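Local coordinates for propionate kinase (PDB 3KHY) that phosphorylates propionate with ATP to give propionyl phosphate and ADP, and works as a homodimer of the acetokinase family, at the interface of chains A and B. Coordinates in Å, arbitrary orientation; residue numbers count along the deposited sequence, not the author numbering. Chains: chain A/B, Propionate kinase.

Contact 1: the interface of chains A and B. Residues chain A 234, 259-260, 263-265; chain B 157-159.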
loop_
_atom_site.group_PDB
_atom_site.type_symbol
_atom_site.label_atom_id
_atom_site.label_comp_id
_atom_site.label_asym_id
_atom_site.label_seq_id
_atom_site.Cartn_x
_atom_site.Cartn_y
_atom_site.Cartn_z
ATOM N N SER A 234 1.291 -1.661 11.957
ATOM C CA SER A 234 0.284 -2.135 11.016
ATOM C C SER A 234 0.804 -2.425 9.610
ATOM O O SER A 234 0.274 -3.294 8.912
ATOM C CB SER A 234 -0.816 -1.081 10.895
ATOM O OG SER A 234 -0.308 0.105 10.292
HETATM N N MSE A 259 -1.551 4.154 17.857
HETATM C CA MSE A 259 -2.201 2.849 17.732
HETATM C C MSE A 259 -1.590 2.031 16.594
HETATM O O MSE A 259 -1.336 0.826 16.744
HETATM C CB MSE A 259 -3.708 3.020 17.509
HETATM C CG MSE A 259 -4.461 1.714 17.311
HETATM SE SE MSE A 259 -4.549 1.182 15.427
HETATM C CE MSE A 259 -5.651 2.675 14.782
ATOM N N LEU A 260 -1.352 2.679 15.457
ATOM C CA LEU A 260 -0.804 1.974 14.296
ATOM C C LEU A 260 0.650 1.569 14.498
ATOM O O LEU A 260 1.112 0.598 13.910
ATOM C CB LEU A 260 -0.922 2.835 13.040
ATOM C CG LEU A 260 -2.324 3.093 12.485
ATOM C CD1 LEU A 260 -2.262 4.170 11.416
ATOM C CD2 LEU A 260 -2.919 1.796 11.895
ATOM N N GLN A 263 0.271 -0.563 18.836
ATOM C CA GLN A 263 -0.753 -1.530 19.255
ATOM C C GLN A 263 -1.255 -2.420 18.104
ATOM O O GLN A 263 -2.243 -3.142 18.240
ATOM C CB GLN A 263 -1.933 -0.804 19.914
ATOM C CG GLN A 263 -1.565 0.037 21.155
ATOM C CD GLN A 263 -1.017 -0.796 22.321
ATOM O OE1 GLN A 263 -1.409 -1.950 22.525
ATOM N NE2 GLN A 263 -0.114 -0.202 23.093
ATOM N N SER A 264 -0.573 -2.361 16.970
ATOM C CA SER A 264 -1.040 -3.042 15.770
ATOM C C SER A 264 -0.108 -4.199 15.403
ATOM O O SER A 264 0.503 -4.793 16.281
ATOM C CB SER A 264 -1.184 -2.029 14.621
ATOM O OG SER A 264 -2.147 -1.043 14.980
ATOM N N GLY A 265 0.001 -4.538 14.120
ATOM C CA GLY A 265 0.851 -5.666 13.736
ATOM C C GLY A 265 0.425 -6.959 14.431
ATOM O O GLY A 265 -0.761 -7.140 14.730
ATOM N N ALA B 157 -3.634 -5.354 9.783
ATOM C CA ALA B 157 -2.939 -5.784 10.998
ATOM C C ALA B 157 -3.078 -4.718 12.084
ATOM O O ALA B 157 -2.148 -3.936 12.335
ATOM C CB ALA B 157 -1.466 -6.071 10.703
ATOM N N ILE B 158 -4.254 -4.691 12.707
ATOM C CA ILE B 158 -4.609 -3.703 13.722
ATOM C C ILE B 158 -5.317 -4.451 14.851
ATOM O O ILE B 158 -5.605 -5.643 14.707
ATOM C CB ILE B 158 -5.562 -2.626 13.145
ATOM C CG1 ILE B 158 -6.842 -3.271 12.607
ATOM C CG2 ILE B 158 -4.871 -1.811 12.065
ATOM C CD1 ILE B 158 -7.843 -2.258 12.024
ATOM N N PRO B 159 -5.591 -3.766 15.979
ATOM C CA PRO B 159 -6.268 -4.383 17.136
ATOM C C PRO B 159 -7.560 -5.134 16.782
ATOM O O PRO B 159 -8.393 -4.619 16.053
ATOM C CB PRO B 159 -6.599 -3.182 18.023
ATOM C CG PRO B 159 -5.513 -2.193 17.708
ATOM C CD PRO B 159 -5.225 -2.361 16.241
HETATM O O HOH W 1 -2.260 -3.353 8.109
#
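The amide N of A:Gly265 donates a hydrogen bond to B:Ala157 O over 2.9 Å, reaching the carbonyl from above its plane, 56° out of it. The acceptor belongs to an extended loop segment, B:157-159, which joins helices 151-154 and 160-164 of its chain. It lies along the turn between helices 253-262 and 265-270 of the partner subunit in the homodimer. A water bridges the start of this segment to the neighbouring chain: it lies 2.7 Å from A:Ser234 O and 2.9 Å from B:Ala157 N, so both polar backbone atoms of the alanine have partners. Of the side chains, B:Pro159 hides the greatest area in this patch. Two groups of chain A meet its CD as neighbours from the same side. One is the selenium of A:Met259, a selenomethionine whose CG is anti to the backbone N (chi1 178°) and whose chain bends at the next two torsions; its SE lies 3.7 Å from B:Pro159 CD. The other is the hydroxyl of A:Ser264, with OG 3.6 Å from B:Pro159 CD. That hydroxyl is itself fixed: a chi1 of -61° swings it beside its own backbone N, and A:Ser264 OG donates to A:Met259 O in helix 253-262 over 2.7 Å. The serine thus ties the turn back to the helix while its CB packs against the backbone CA of B:Ile158. B:Ile158 and A:Leu260 lie side by side, pointing the same way, in a looser contact of 4.1 Å between B:Ile158 CG2 and A:Leu260 CD2. Away from the selenium, B:Pro159 CG rests 3.4 Å from the backbone A:Gln263 O, a less certain contact because this glutamine is poorly ordered.

Contact 2: the interface of chains A and B. Residues chain A 112-113, 166, 168, 222; chain B 241, 244-245.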
loop_
_atom_site.group_PDB
_atom_site.type_symbol
_atom_site.label_atom_id
_atom_site.label_comp_id
_atom_site.label_asym_id
_atom_site.label_seq_id
_atom_site.Cartn_x
_atom_site.Cartn_y
_atom_site.Cartn_z
ATOM N N ALA A 112 12.325 16.908 11.105
ATOM C CA ALA A 112 10.896 16.733 10.843
ATOM C C ALA A 112 10.565 15.330 10.304
ATOM O O ALA A 112 9.463 14.817 10.515
ATOM C CB ALA A 112 10.397 17.798 9.884
ATOM N N LEU A 113 11.516 14.715 9.608
ATOM C CA LEU A 113 11.299 13.374 9.069
ATOM C C LEU A 113 11.419 12.277 10.141
ATOM O O LEU A 113 10.851 11.201 9.989
ATOM C CB LEU A 113 12.221 13.107 7.870
ATOM C CG LEU A 113 11.938 14.044 6.685
ATOM C CD1 LEU A 113 12.992 13.938 5.574
ATOM C CD2 LEU A 113 10.537 13.799 6.128
ATOM N N HIS A 166 7.544 20.025 0.834
ATOM C CA HIS A 166 7.489 19.392 2.146
ATOM C C HIS A 166 8.113 17.998 2.189
ATOM O O HIS A 166 8.071 17.327 3.219
ATOM C CB HIS A 166 6.055 19.407 2.689
ATOM C CG HIS A 166 5.499 20.790 2.851
ATOM N ND1 HIS A 166 4.542 21.318 2.006
ATOM C CD2 HIS A 166 5.802 21.773 3.732
ATOM C CE1 HIS A 166 4.257 22.552 2.378
ATOM N NE2 HIS A 166 5.009 22.855 3.421
ATOM N N ILE A 168 7.508 15.055 1.132
ATOM C CA ILE A 168 6.725 13.863 1.409
ATOM C C ILE A 168 6.827 12.911 0.229
ATOM O O ILE A 168 6.367 13.224 -0.878
ATOM C CB ILE A 168 5.246 14.197 1.694
ATOM C CG1 ILE A 168 5.147 15.139 2.896
ATOM C CG2 ILE A 168 4.442 12.922 1.927
ATOM C CD1 ILE A 168 3.761 15.718 3.110
ATOM N N LEU A 222 7.408 6.986 4.052
ATOM C CA LEU A 222 7.972 8.194 4.656
ATOM C C LEU A 222 8.733 7.816 5.916
ATOM O O LEU A 222 9.851 8.282 6.147
ATOM C CB LEU A 222 6.844 9.170 5.006
ATOM C CG LEU A 222 7.187 10.543 5.599
ATOM C CD1 LEU A 222 7.798 11.428 4.530
ATOM C CD2 LEU A 222 5.914 11.182 6.137
ATOM N N ILE B 241 1.731 9.958 6.918
ATOM C CA ILE B 241 1.569 11.316 6.389
ATOM C C ILE B 241 0.617 12.164 7.221
ATOM O O ILE B 241 0.735 13.401 7.252
ATOM C CB ILE B 241 1.145 11.342 4.899
ATOM C CG1 ILE B 241 -0.207 10.652 4.699
ATOM C CG2 ILE B 241 2.238 10.711 4.017
ATOM C CD1 ILE B 241 -1.315 11.603 4.293
ATOM N N TYR B 244 2.585 13.631 10.085
ATOM C CA TYR B 244 3.584 14.527 9.518
ATOM C C TYR B 244 2.948 15.856 9.086
ATOM O O TYR B 244 3.432 16.941 9.429
ATOM C CB TYR B 244 4.314 13.858 8.355
ATOM C CG TYR B 244 5.362 14.747 7.732
ATOM C CD1 TYR B 244 5.037 15.614 6.702
ATOM C CD2 TYR B 244 6.674 14.732 8.191
ATOM C CE1 TYR B 244 5.997 16.440 6.134
ATOM C CE2 TYR B 244 7.638 15.549 7.633
ATOM C CZ TYR B 244 7.296 16.401 6.605
ATOM O OH TYR B 244 8.256 17.214 6.049
ATOM N N ILE B 245 1.848 15.774 8.349
ATOM C CA ILE B 245 1.191 16.971 7.863
ATOM C C ILE B 245 0.554 17.763 9.009
ATOM O O ILE B 245 0.695 18.977 9.079
ATOM C CB ILE B 245 0.158 16.645 6.774
ATOM C CG1 ILE B 245 0.879 16.347 5.458
ATOM C CG2 ILE B 245 -0.792 17.798 6.612
ATOM C CD1 ILE B 245 -0.006 15.761 4.387
#
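B:Tyr244, on helix 241-249, inserts its phenol into a pocket of chain A lined by A:Ala112, A:Leu113, A:His166, A:Ile168 and A:Leu222, in a largely apolar part of the two-fold homodimer interface; it is by far the most buried residue of this patch. A chi1 of 180° carries the ring straight out from the helix, and a chi2 of -89° sets its turn. The hydroxyl B:Tyr244 OH donates to the backbone carbonyl A:His166 O over 2.8 Å, tilted 20° from the carbonyl plane, which gives the phenol oxygen a partner within an otherwise largely hydrocarbon pocket. A:Ile168, next in buried area, lies off the CD1-CE1 edge of the ring, displaced to one face, with A:Ile168 CG1 3.6 Å from B:Tyr244 CE1. The methyl A:Ile168 CG2 meets B:Ile241 CG2 at 3.8 Å, while CD1, at the end of the CG1 branch, meets B:Ile245 CG1 and the ring's CD1; both helix isoleucines cross it at about a right angle. One isoleucine therefore touches residues on successive turns. A:Leu222 lies more over the same ring face, above the CG end, with A:Leu222 CD2 3.8 Å from B:Tyr244 CB. Also on that face, A:Leu113 reaches the opposite edge, where A:Leu113 CD2 lies 3.7 Å from B:Tyr244 CE2. Close to the ring plane beside this edge, the backbone carbonyl A:Ala112 O stands 3.5 Å from B:Tyr244 CE2.

Contact 1 and contact 2 lie about 20 Å apart, centre to centre, and have no residue in common. They draw on the same stretches of the chain in exchanged roles: in contact 1 chain B offers the loop before helix 160-164, while in contact 2 chain A offers residues just after that helix. The partner answers with the region holding helices 241-249 and 253-262. Because the dimer is two-fold symmetric, each subunit both gives and receives at both places. A:Asp142, the predicted catalytic residue, is about 21 Å from the centre of contact 1 and 16 Å from that of contact 2. Both contacts hold the dimer together; the structure alone does not show whether they also affect catalysis.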